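Local coordinates for HigA antitoxin (Streptococcus pneumoniae TIGR4, PDB 6AF4), which probably binds DNA through a helix-turn-helix domain, as the antitoxin of a HigBA-type toxin-antitoxin pair, at residues K48-E51 against E52-V56. Numbering follows the deposited sequence.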
ATOM      1  N   LYS H  48     -16.451   3.184  14.642  1.00 90.00           N
ATOM      2  CA  LYS H  48     -17.066   1.973  15.190  1.00 88.53           C
ATOM      3  C   LYS H  48     -17.687   1.129  14.078  1.00 86.51           C
ATOM      4  O   LYS H  48     -17.582  -0.096  14.084  1.00 84.68           O
ATOM      5  CB  LYS H  48     -18.120   2.325  16.261  1.00 91.37           C
ATOM      6  CG  LYS H  48     -19.501   2.682  15.687  1.00 96.38           C
ATOM      7  CD  LYS H  48     -20.653   1.924  16.328  1.00102.49           C
ATOM      8  CE  LYS H  48     -21.807   1.811  15.315  1.00 99.14           C
ATOM      9  NZ  LYS H  48     -23.035   1.129  15.821  1.00101.93           N
ATOM     10  N   LYS H  49     -18.276   1.811  13.102  1.00 84.34           N
ATOM     11  CA  LYS H  49     -19.069   1.183  12.060  1.00 84.61           C
ATOM     12  C   LYS H  49     -18.183   0.553  10.999  1.00 88.37           C
ATOM     13  O   LYS H  49     -18.472  -0.527  10.486  1.00 84.46           O
ATOM     14  CB  LYS H  49     -20.004   2.225  11.433  1.00 83.35           C
ATOM     15  CG  LYS H  49     -20.725   1.770  10.183  1.00 84.61           C
ATOM     16  CD  LYS H  49     -21.828   0.789  10.510  1.00 87.52           C
ATOM     17  CE  LYS H  49     -22.711   0.570   9.296  1.00 81.98           C
ATOM     18  NZ  LYS H  49     -23.791  -0.411   9.573  1.00 84.38           N
ATOM     19  N   LEU H  50     -17.099   1.250  10.688  1.00 84.62           N
ATOM     20  CA  LEU H  50     -16.115   0.778   9.731  1.00 78.42           C
ATOM     21  C   LEU H  50     -15.338  -0.413  10.287  1.00 76.69           C
ATOM     22  O   LEU H  50     -14.882  -1.277   9.534  1.00 73.86           O
ATOM     23  CB  LEU H  50     -15.159   1.914   9.364  1.00 80.55           C
ATOM     24  CG  LEU H  50     -14.049   1.605   8.362  1.00 65.90           C
ATOM     25  CD1 LEU H  50     -14.636   0.897   7.160  1.00 76.82           C
ATOM     26  CD2 LEU H  50     -13.368   2.888   7.951  1.00 63.21           C
ATOM     27  N   GLU H  51     -15.199  -0.454  11.608  1.00 77.52           N
ATOM     28  CA  GLU H  51     -14.495  -1.547  12.272  1.00 81.63           C
ATOM     29  C   GLU H  51     -15.122  -2.900  11.948  1.00 84.39           C
ATOM     30  O   GLU H  51     -14.424  -3.835  11.556  1.00 85.20           O
ATOM     31  CB  GLU H  51     -14.468  -1.343  13.792  1.00 83.43           C
ATOM     32  CG  GLU H  51     -13.965  -2.570  14.549  1.00 83.23           C
ATOM     33  CD  GLU H  51     -13.886  -2.360  16.052  1.00 83.58           C
ATOM     34  OE1 GLU H  51     -14.873  -1.872  16.642  1.00 78.94           O
ATOM     35  OE2 GLU H  51     -12.837  -2.697  16.644  1.00 79.54           O
ATOM     36  N   GLU H  52     -16.438  -3.000  12.108  1.00 83.87           N
ATOM     37  CA  GLU H  52     -17.131  -4.264  11.881  1.00 87.96           C
ATOM     38  C   GLU H  52     -17.420  -4.518  10.402  1.00 89.17           C
ATOM     39  O   GLU H  52     -17.629  -5.664   9.998  1.00 96.98           O
ATOM     40  CB  GLU H  52     -18.430  -4.313  12.688  1.00 93.20           C
ATOM     41  CG  GLU H  52     -19.564  -3.463  12.143  1.00100.27           C
ATOM     42  CD  GLU H  52     -20.528  -3.027  13.230  1.00103.57           C
ATOM     43  OE1 GLU H  52     -20.499  -3.633  14.321  1.00108.95           O
ATOM     44  OE2 GLU H  52     -21.319  -2.088  12.994  1.00106.32           O
ATOM     45  N   MET H  53     -17.430  -3.462   9.595  1.00 82.71           N
ATOM     46  CA  MET H  53     -17.585  -3.627   8.153  1.00 79.10           C
ATOM     47  C   MET H  53     -16.338  -4.274   7.555  1.00 82.92           C
ATOM     48  O   MET H  53     -16.432  -5.198   6.747  1.00 89.57           O
ATOM     49  CB  MET H  53     -17.855  -2.285   7.461  1.00 80.01           C
ATOM     50  CG  MET H  53     -19.255  -1.722   7.664  1.00 81.50           C
ATOM     51  SD  MET H  53     -19.489  -0.135   6.828  1.00 83.68           S
ATOM     52  CE  MET H  53     -19.612  -0.655   5.118  1.00 66.02           C
ATOM     53  N   SER H  54     -15.172  -3.775   7.956  1.00 82.78           N
ATOM     54  CA  SER H  54     -13.903  -4.211   7.380  1.00 79.71           C
ATOM     55  C   SER H  54     -13.217  -5.351   8.134  1.00 78.45           C
ATOM     56  O   SER H  54     -12.263  -5.946   7.631  1.00 74.99           O
ATOM     57  CB  SER H  54     -12.946  -3.023   7.305  1.00 73.21           C
ATOM     58  OG  SER H  54     -12.671  -2.521   8.602  1.00 69.74           O
ATOM     59  N   GLY H  55     -13.694  -5.656   9.337  1.00 76.46           N
ATOM     60  CA  GLY H  55     -13.039  -6.644  10.176  1.00 77.22           C
ATOM     61  C   GLY H  55     -11.751  -6.136  10.806  1.00 77.96           C
ATOM     62  O   GLY H  55     -11.136  -6.824  11.622  1.00 85.69           O
ATOM     63  N   VAL H  56     -11.340  -4.931  10.421  1.00 68.60           N
ATOM     64  CA  VAL H  56     -10.156  -4.288  10.984  1.00 70.68           C
ATOM     65  C   VAL H  56     -10.538  -3.548  12.263  1.00 71.50           C
ATOM     66  O   VAL H  56     -11.582  -2.898  12.314  1.00 65.34           O
ATOM     67  CB  VAL H  56      -9.517  -3.309   9.975  1.00 72.57           C
ATOM     68  CG1 VAL H  56      -8.350  -2.562  10.604  1.00 62.38           C
ATOM     69  CG2 VAL H  56      -9.070  -4.053   8.726  1.00 69.70           C
TER
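The flat carbonyl group of Leu50 is gripped on both faces by Ser54: OG comes from one face, 2.7 Å from Leu50 O, and the backbone N from the opposite face at 3.0 Å. Each donor is tilted 29° from the carbonyl plane, and the one oxygen accepts both bonds. The hydroxyl oxygen gets there because chi1 of 62° sets it between the backbone N and carbonyl carbon of Ser54. The same OG accepts from Val56 N at 3.3 Å, an ST turn that ties the helix end to the chain beyond it. Gly55, the first residue to leave helical geometry, has positive phi, and its N makes a weak bond to Glu51 O. One residue earlier than the Ser54 pair, Met53 N bonds to Lys49 O at 3.2 Å. The side chains of Lys49 and Met53 cross at an angle, with CG of Lys49 4.1 Å from SD of Met53. Glu52 OE2 lies 4.5 Å from Lys49 NZ and 4.6 Å from Lys48 NZ, opposite charges near each other but forming no salt bridge. This is the C-terminal end of helix 47-54, followed in the helix-turn-helix region by helix 58-65; Leu50 packs on Val79 and Ser82 of helix 73-82, Ser54 on Ser82, and Val56 on Lys78.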